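GphF (Cystobacter violaceus, PDB 6MFC) probably decarboxylates an acyl starter unit at the initiation of polyketide biosynthesis, using a GNAT-like fold repurposed from acyl transfer. Local coordinates at residues P182-H187 with A211-I216; L132-L137 with L188-R193; A84-G89 with P144-V149. One frame throughout, in Å; residues are numbered along the deposited sequence.

Contact 1: residues P182-H187 with A211-I216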
loop_
_atom_site.group_PDB
_atom_site.type_symbol
_atom_site.label_atom_id
_atom_site.label_comp_id
_atom_site.label_asym_id
_atom_site.label_seq_id
_atom_site.Cartn_x
_atom_site.Cartn_y
_atom_site.Cartn_z
ATOM N N PRO A 182 2.826 -10.890 8.547
ATOM C CA PRO A 182 3.567 -9.649 8.834
ATOM C C PRO A 182 3.161 -8.481 7.953
ATOM O O PRO A 182 3.063 -7.347 8.440
ATOM C CB PRO A 182 5.029 -10.054 8.596
ATOM C CG PRO A 182 5.044 -11.542 8.738
ATOM C CD PRO A 182 3.722 -12.013 8.224
ATOM N N VAL A 183 2.919 -8.728 6.663
ATOM C CA VAL A 183 2.532 -7.647 5.764
ATOM C C VAL A 183 1.133 -7.143 6.094
ATOM O O VAL A 183 0.852 -5.945 5.969
ATOM C CB VAL A 183 2.640 -8.113 4.300
ATOM C CG1 VAL A 183 2.521 -6.930 3.356
ATOM C CG2 VAL A 183 3.949 -8.854 4.076
ATOM N N LEU A 184 0.235 -8.033 6.520
ATOM C CA LEU A 184 -1.098 -7.597 6.922
ATOM C C LEU A 184 -1.097 -7.020 8.332
ATOM O O LEU A 184 -1.751 -6.003 8.588
ATOM C CB LEU A 184 -2.088 -8.758 6.819
ATOM C CG LEU A 184 -2.983 -8.730 5.579
ATOM C CD1 LEU A 184 -3.955 -9.899 5.584
ATOM C CD2 LEU A 184 -3.728 -7.406 5.504
ATOM N N GLY A 185 -0.364 -7.650 9.255
ATOM C CA GLY A 185 -0.255 -7.129 10.606
ATOM C C GLY A 185 0.313 -5.727 10.678
ATOM O O GLY A 185 0.142 -5.047 11.696
ATOM N N PHE A 186 0.995 -5.284 9.619
ATOM C CA PHE A 186 1.454 -3.900 9.552
ATOM C C PHE A 186 0.280 -2.931 9.589
ATOM O O PHE A 186 0.312 -1.928 10.311
ATOM C CB PHE A 186 2.290 -3.693 8.287
ATOM C CG PHE A 186 2.739 -2.274 8.076
ATOM C CD1 PHE A 186 3.699 -1.707 8.896
ATOM C CD2 PHE A 186 2.213 -1.513 7.046
ATOM C CE1 PHE A 186 4.117 -0.405 8.702
ATOM C CE2 PHE A 186 2.629 -0.211 6.845
ATOM C CZ PHE A 186 3.582 0.345 7.674
ATOM N N HIS A 187 -0.775 -3.221 8.825
ATOM C CA HIS A 187 -1.958 -2.368 8.846
ATOM C C HIS A 187 -2.888 -2.731 9.997
ATOM O O HIS A 187 -3.452 -1.840 10.643
ATOM C CB HIS A 187 -2.697 -2.462 7.512
ATOM C CG HIS A 187 -1.925 -1.912 6.355
ATOM N ND1 HIS A 187 -1.902 -0.568 6.048
ATOM C CD2 HIS A 187 -1.149 -2.523 5.429
ATOM C CE1 HIS A 187 -1.145 -0.375 4.982
ATOM N NE2 HIS A 187 -0.676 -1.545 4.587
ATOM N N ALA A 211 -4.849 -12.816 -5.214
ATOM C CA ALA A 211 -5.850 -12.105 -4.441
ATOM C C ALA A 211 -5.286 -10.801 -3.882
ATOM O O ALA A 211 -4.091 -10.510 -3.976
ATOM C CB ALA A 211 -6.374 -12.983 -3.305
ATOM N N GLY A 212 -6.178 -10.009 -3.294
ATOM C CA GLY A 212 -5.807 -8.777 -2.628
ATOM C C GLY A 212 -6.716 -8.488 -1.452
ATOM O O GLY A 212 -7.938 -8.640 -1.554
ATOM N N VAL A 213 -6.140 -8.073 -0.329
ATOM C CA VAL A 213 -6.882 -7.868 0.909
ATOM C C VAL A 213 -7.129 -6.376 1.089
ATOM O O VAL A 213 -6.184 -5.580 1.103
ATOM C CB VAL A 213 -6.131 -8.452 2.116
ATOM C CG1 VAL A 213 -6.853 -8.109 3.410
ATOM C CG2 VAL A 213 -5.988 -9.958 1.962
ATOM N N ILE A 214 -8.396 -6.003 1.233
ATOM C CA ILE A 214 -8.769 -4.609 1.450
ATOM C C ILE A 214 -8.633 -4.287 2.934
ATOM O O ILE A 214 -9.293 -4.902 3.777
ATOM C CB ILE A 214 -10.196 -4.334 0.958
ATOM C CG1 ILE A 214 -10.303 -4.581 -0.547
ATOM C CG2 ILE A 214 -10.613 -2.909 1.296
ATOM C CD1 ILE A 214 -11.694 -4.367 -1.099
ATOM N N VAL A 215 -7.775 -3.323 3.254
ATOM C CA VAL A 215 -7.634 -2.808 4.610
ATOM C C VAL A 215 -8.237 -1.411 4.651
ATOM O O VAL A 215 -8.174 -0.658 3.673
ATOM C CB VAL A 215 -6.160 -2.793 5.071
ATOM C CG1 VAL A 215 -5.603 -4.205 5.106
ATOM C CG2 VAL A 215 -5.318 -1.916 4.161
ATOM N N ILE A 216 -8.845 -1.070 5.785
ATOM C CA ILE A 216 -9.526 0.209 5.953
ATOM C C ILE A 216 -9.046 0.845 7.249
ATOM O O ILE A 216 -9.220 0.267 8.329
ATOM C CB ILE A 216 -11.057 0.056 5.967
ATOM C CG1 ILE A 216 -11.548 -0.569 4.658
ATOM C CG2 ILE A 216 -11.721 1.404 6.193
ATOM C CD1 ILE A 216 -13.044 -0.768 4.608
#

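Contact 2: residues L132-L137 with L188-R193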
loop_
_atom_site.group_PDB
_atom_site.type_symbol
_atom_site.label_atom_id
_atom_site.label_comp_id
_atom_site.label_asym_id
_atom_site.label_seq_id
_atom_site.Cartn_x
_atom_site.Cartn_y
_atom_site.Cartn_z
ATOM N N LEU A 132 6.050 6.295 7.986
ATOM C CA LEU A 132 5.352 6.761 6.791
ATOM C C LEU A 132 3.853 6.516 6.897
ATOM O O LEU A 132 3.048 7.377 6.520
ATOM C CB LEU A 132 5.916 6.073 5.545
ATOM C CG LEU A 132 7.300 6.503 5.051
ATOM C CD1 LEU A 132 7.684 5.713 3.810
ATOM C CD2 LEU A 132 7.336 7.998 4.770
ATOM N N LEU A 133 3.459 5.347 7.408
ATOM C CA LEU A 133 2.040 5.034 7.538
ATOM C C LEU A 133 1.351 6.009 8.484
ATOM O O LEU A 133 0.348 6.636 8.126
ATOM C CB LEU A 133 1.861 3.595 8.020
ATOM C CG LEU A 133 0.421 3.164 8.298
ATOM C CD1 LEU A 133 -0.440 3.326 7.056
ATOM C CD2 LEU A 133 0.375 1.730 8.799
ATOM N N GLU A 134 1.880 6.150 9.702
ATOM C CA GLU A 134 1.303 7.091 10.655
ATOM C C GLU A 134 1.400 8.532 10.173
ATOM O O GLU A 134 0.619 9.377 10.623
ATOM C CB GLU A 134 1.980 6.946 12.019
ATOM C CG GLU A 134 1.492 5.756 12.832
ATOM C CD GLU A 134 0.062 5.924 13.315
ATOM O OE1 GLU A 134 -0.422 7.075 13.354
ATOM O OE2 GLU A 134 -0.577 4.906 13.657
ATOM N N PHE A 135 2.337 8.831 9.270
ATOM C CA PHE A 135 2.393 10.165 8.683
ATOM C C PHE A 135 1.246 10.379 7.703
ATOM O O PHE A 135 0.613 11.441 7.701
ATOM C CB PHE A 135 3.739 10.377 7.989
ATOM C CG PHE A 135 3.940 11.771 7.465
ATOM C CD1 PHE A 135 3.579 12.099 6.168
ATOM C CD2 PHE A 135 4.495 12.754 8.269
ATOM C CE1 PHE A 135 3.764 13.380 5.686
ATOM C CE2 PHE A 135 4.685 14.039 7.792
ATOM C CZ PHE A 135 4.319 14.353 6.499
ATOM N N VAL A 136 0.971 9.382 6.859
ATOM C CA VAL A 136 -0.141 9.478 5.918
ATOM C C VAL A 136 -1.465 9.552 6.665
ATOM O O VAL A 136 -2.336 10.367 6.337
ATOM C CB VAL A 136 -0.115 8.292 4.937
ATOM C CG1 VAL A 136 -1.377 8.268 4.088
ATOM C CG2 VAL A 136 1.121 8.362 4.061
ATOM N N LEU A 137 -1.638 8.698 7.678
ATOM C CA LEU A 137 -2.866 8.717 8.465
ATOM C C LEU A 137 -3.054 10.059 9.157
ATOM O O LEU A 137 -4.180 10.554 9.274
ATOM C CB LEU A 137 -2.848 7.579 9.486
ATOM C CG LEU A 137 -2.781 6.160 8.915
ATOM C CD1 LEU A 137 -2.672 5.134 10.031
ATOM C CD2 LEU A 137 -3.994 5.883 8.045
ATOM N N LEU A 188 -3.058 -4.028 10.266
ATOM C CA LEU A 188 -3.881 -4.448 11.395
ATOM C C LEU A 188 -3.319 -3.922 12.709
ATOM O O LEU A 188 -4.076 -3.536 13.607
ATOM C CB LEU A 188 -3.985 -5.973 11.434
ATOM C CG LEU A 188 -4.516 -6.682 10.186
ATOM C CD1 LEU A 188 -4.387 -8.191 10.335
ATOM C CD2 LEU A 188 -5.959 -6.290 9.912
ATOM N N GLY A 189 -1.991 -3.896 12.839
ATOM C CA GLY A 189 -1.385 -3.424 14.069
ATOM C C GLY A 189 -1.637 -1.955 14.338
ATOM O O GLY A 189 -1.731 -1.541 15.497
ATOM N N HIS A 190 -1.753 -1.147 13.284
ATOM C CA HIS A 190 -1.980 0.277 13.486
ATOM C C HIS A 190 -3.452 0.596 13.723
ATOM O O HIS A 190 -3.764 1.584 14.396
ATOM C CB HIS A 190 -1.433 1.073 12.299
ATOM C CG HIS A 190 0.051 1.270 12.343
ATOM N ND1 HIS A 190 0.946 0.282 11.990
ATOM C CD2 HIS A 190 0.798 2.335 12.722
ATOM C CE1 HIS A 190 2.179 0.733 12.139
ATOM N NE2 HIS A 190 2.118 1.976 12.583
ATOM N N GLY A 191 -4.362 -0.224 13.203
ATOM C CA GLY A 191 -5.775 -0.025 13.461
ATOM C C GLY A 191 -6.671 -0.310 12.276
ATOM O O GLY A 191 -7.872 -0.019 12.314
ATOM N N ALA A 192 -6.107 -0.879 11.215
ATOM C CA ALA A 192 -6.884 -1.182 10.023
ATOM C C ALA A 192 -7.717 -2.437 10.228
ATOM O O ALA A 192 -7.246 -3.432 10.784
ATOM C CB ALA A 192 -5.970 -1.365 8.813
ATOM N N ARG A 193 -8.964 -2.380 9.779
ATOM C CA ARG A 193 -9.831 -3.546 9.733
ATOM C C ARG A 193 -9.884 -4.080 8.307
ATOM O O ARG A 193 -9.784 -3.323 7.337
ATOM C CB ARG A 193 -11.241 -3.206 10.221
ATOM C CG ARG A 193 -11.975 -2.205 9.347
ATOM C CD ARG A 193 -13.400 -1.992 9.823
ATOM N NE ARG A 193 -14.196 -1.280 8.829
ATOM C CZ ARG A 193 -14.833 -1.873 7.825
ATOM N NH1 ARG A 193 -14.766 -3.191 7.682
ATOM N NH2 ARG A 193 -15.536 -1.151 6.964
#

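Contact 3: residues A84-G89 with P144-V149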
loop_
_atom_site.group_PDB
_atom_site.type_symbol
_atom_site.label_atom_id
_atom_site.label_comp_id
_atom_site.label_asym_id
_atom_site.label_seq_id
_atom_site.Cartn_x
_atom_site.Cartn_y
_atom_site.Cartn_z
ATOM N N ALA A 84 -0.552 7.728 -3.107
ATOM C CA ALA A 84 -1.962 7.708 -2.748
ATOM C C ALA A 84 -2.753 8.545 -3.741
ATOM O O ALA A 84 -2.230 9.491 -4.335
ATOM C CB ALA A 84 -2.186 8.222 -1.322
ATOM N N GLN A 85 -4.021 8.180 -3.913
ATOM C CA GLN A 85 -4.954 8.958 -4.713
ATOM C C GLN A 85 -6.306 8.956 -4.018
ATOM O O GLN A 85 -6.625 8.056 -3.238
ATOM C CB GLN A 85 -5.088 8.418 -6.144
ATOM C CG GLN A 85 -5.813 7.089 -6.262
ATOM C CD GLN A 85 -5.870 6.585 -7.692
ATOM O OE1 GLN A 85 -5.265 7.167 -8.592
ATOM N NE2 GLN A 85 -6.602 5.497 -7.909
ATOM N N ARG A 86 -7.096 9.984 -4.305
ATOM C CA ARG A 86 -8.395 10.167 -3.672
ATOM C C ARG A 86 -9.467 9.508 -4.531
ATOM O O ARG A 86 -9.614 9.843 -5.713
ATOM C CB ARG A 86 -8.685 11.655 -3.479
ATOM C CG ARG A 86 -9.838 11.960 -2.543
ATOM C CD ARG A 86 -9.796 13.415 -2.105
ATOM N NE ARG A 86 -10.811 13.720 -1.103
ATOM C CZ ARG A 86 -10.837 14.839 -0.388
ATOM N NH1 ARG A 86 -9.900 15.760 -0.559
ATOM N NH2 ARG A 86 -11.798 15.035 0.504
ATOM N N ILE A 87 -10.203 8.564 -3.946
ATOM C CA ILE A 87 -11.266 7.869 -4.664
ATOM C C ILE A 87 -12.591 8.103 -3.951
ATOM O O ILE A 87 -12.644 8.791 -2.926
ATOM C CB ILE A 87 -10.964 6.364 -4.798
ATOM C CG1 ILE A 87 -11.031 5.680 -3.434
ATOM C CG2 ILE A 87 -9.601 6.147 -5.432
ATOM C CD1 ILE A 87 -10.708 4.200 -3.477
ATOM N N ALA A 88 -13.669 7.527 -4.488
ATOM C CA ALA A 88 -15.002 7.772 -3.948
ATOM C C ALA A 88 -15.118 7.278 -2.510
ATOM O O ALA A 88 -15.452 8.044 -1.599
ATOM C CB ALA A 88 -16.055 7.107 -4.837
ATOM N N GLY A 89 -14.846 5.995 -2.289
ATOM C CA GLY A 89 -14.919 5.422 -0.967
ATOM C C GLY A 89 -14.359 4.016 -0.918
ATOM O O GLY A 89 -13.825 3.501 -1.905
ATOM N N PRO A 144 -9.656 18.163 4.436
ATOM C CA PRO A 144 -11.118 18.156 4.591
ATOM C C PRO A 144 -11.778 17.209 3.600
ATOM O O PRO A 144 -11.480 17.228 2.403
ATOM C CB PRO A 144 -11.509 19.613 4.324
ATOM C CG PRO A 144 -10.426 20.127 3.435
ATOM C CD PRO A 144 -9.164 19.436 3.879
ATOM N N GLY A 145 -12.685 16.374 4.112
ATOM C CA GLY A 145 -13.447 15.441 3.318
ATOM C C GLY A 145 -12.975 14.003 3.416
ATOM O O GLY A 145 -13.784 13.085 3.249
ATOM N N ILE A 146 -11.688 13.788 3.683
ATOM C CA ILE A 146 -11.146 12.435 3.766
ATOM C C ILE A 146 -11.679 11.762 5.023
ATOM O O ILE A 146 -11.459 12.239 6.143
ATOM C CB ILE A 146 -9.613 12.457 3.754
ATOM C CG1 ILE A 146 -9.096 12.923 2.392
ATOM C CG2 ILE A 146 -9.062 11.079 4.083
ATOM C CD1 ILE A 146 -9.373 11.944 1.274
ATOM N N GLU A 147 -12.384 10.643 4.844
ATOM C CA GLU A 147 -12.944 9.892 5.958
ATOM C C GLU A 147 -12.223 8.585 6.245
ATOM O O GLU A 147 -12.262 8.118 7.387
ATOM C CB GLU A 147 -14.430 9.593 5.708
ATOM C CG GLU A 147 -15.340 10.799 5.871
ATOM C CD GLU A 147 -16.778 10.502 5.493
ATOM O OE1 GLU A 147 -16.995 9.767 4.508
ATOM O OE2 GLU A 147 -17.692 10.997 6.187
ATOM N N ASN A 148 -11.572 7.984 5.252
ATOM C CA ASN A 148 -10.883 6.719 5.455
ATOM C C ASN A 148 -9.629 6.674 4.599
ATOM O O ASN A 148 -9.573 7.263 3.515
ATOM C CB ASN A 148 -11.778 5.520 5.117
ATOM C CG ASN A 148 -12.976 5.410 6.031
ATOM O OD1 ASN A 148 -12.911 4.775 7.083
ATOM N ND2 ASN A 148 -14.083 6.027 5.633
ATOM N N VAL A 149 -8.623 5.969 5.102
ATOM C CA VAL A 149 -7.433 5.615 4.341
ATOM C C VAL A 149 -7.507 4.117 4.095
ATOM O O VAL A 149 -7.403 3.319 5.034
ATOM C CB VAL A 149 -6.141 5.997 5.075
ATOM C CG1 VAL A 149 -4.923 5.607 4.246
ATOM C CG2 VAL A 149 -6.128 7.482 5.387
#

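Contact 1: residues P182-H187 with A211-I216
Helix 182-190 lies over strand 212-218, an inner strand of the mixed sheet, in the helix-on-sheet layer of the GNAT-like fold. The axes of 182-187 and 212-216 run nearly parallel, 21° apart, and come no closer than 9.9 Å, so side chains alone bridge the gap. The strand alternation presents V213 and V215 to the helix, while I214 and I216 turn to the other face of the sheet. L184 reaches over from the helix with its two methyls: its CD2 lies 3.8 Å from CG1 of V213 and 3.7 Å from CG1 of V215, spanning both valines, and its CD1 sits 4.0 Å from V213 CG1. V215 splits its branches between two partners. With CG1 anti to its own carbonyl carbon (chi1 -62°), that methyl goes to L184, while CG2 lies over one face of the H187 imidazole, 4.2 Å from the ring centroid, in a CH-pi contact. F186 CD2 lies over the opposite face, also offset toward the rim, so the imidazole has a neighbour on each side. Its polar side has a partner too: H187 ND1 is hydrogen-bonded to NE2 of H217, further along the same strand, and this ties down the rotation of the ring about its own bond. Y168 and V172 of helix 168-172 add to the apolar layer around V213, with V172 also touching L184. A pentaethylene glycol molecule, probably from the crystallisation liquor, lies about 3 Å from the H187 side chain. A helix running nearly parallel to an inner strand, its leucine on two strand valines and its histidine under a valine methyl, gives the alpha/beta packing of a GNAT-type sheet.

Contact 2: residues L132-L137 with L188-R193
L133 covers one face of the H190 imidazole with its CD2 methyl, which stands 3.7 Å from the ring centroid and 18° off the ring normal, displaced toward the rim. This CH-pi contact is the apolar half of the meeting between helix 128-140 and the C-terminal end of helix 182-190. The two side chains come from opposite directions; the first torsion of L133 (chi1 176°) swings CG away from the backbone N and carries CD2 onto the ring, 3.6 Å from both ND1 and CG of H190. E134 takes the rim of the same ring. Its chain bends at chi2, bringing the carboxylate to the imidazole edge, with OE2 3.1 Å from the ring carbon CD2 of H190 and the aliphatic CG of E134 3.5 Å from that same carbon. The carboxylate plane is turned 32° from the ring plane. E134 OE2 stays 4.1 Å from NE2 of H190, and these two polar atoms do not touch. E134 is exposed and also touches a crystal neighbour, so its pose may owe something to the lattice. On its other nitrogen the ring is fixed from behind: H190 ND1 donates to the backbone O of F186, one turn back in its own helix, and the F186 ring meets the imidazole edge-to-face while also touching L133. G191 is the first residue to leave helical angles, with positive phi, and the chain then runs on to strand 193-198. L137, a turn further along helix 128-140, packs on H217 of strand 212-218. Helix 128-140, which follows strand 111-119, and helix 182-190, which comes later than strand 148-153, thus lie side by side, consistent with the C-terminal half of a GNAT fold.

Contact 3: residues A84-G89 with P144-V149
An R86 side chain swung away from its backbone N (chi1 -166°) and stretched out from CG to NE sends its guanidinium from the end of strand 77-87 across to the loop that precedes strand 148-153. There NH2 of R86 donates to the carbonyl O of P144 at 2.9 Å, nearly straight at 163°. The acceptor lies close to the guanidinium plane, and the donor is tilted from the carbonyl plane by 19°. G145 follows at the same edge of the group, its CA 3.3 Å from R86 NH2. I146 covers one face of the guanidinium: its CD1 methyl is 3.3 Å from R86 NE and 3.7 Å from R86 CD, so apolar contact continues along the arginine stem. A second carbonyl fixes the group, because R86 NE is hydrogen-bonded to the O of G109, just ahead of strand 111-119. I146 packs on L112 of that strand and on A140 of helix 128-140. The arginine thus joins a strand end to the helix-to-strand loop of a beta-alpha-beta crossover, made of parallel strands 111-119 and 148-153 with helix 128-140 between them.

In the fold
Contacts 1 and 2 share helix 182-190 and lie with centres 11 Å apart: the F186 ring, through CE2, is 3.6 Å from CD2 of L133, and H187 O probably accepts a hydrogen bond from A192 N at 2.9 Å. Contact 3 uses strand 148-153, the neighbour of strand 212-218 in the sheet; its centre is 18 Å from that of contact 1 and 14 Å from that of contact 2. L137 CD2, 3.7 Å from V149 CB, joins contacts 2 and 3. The glycol at contact 1 may mark a pocket beside H187.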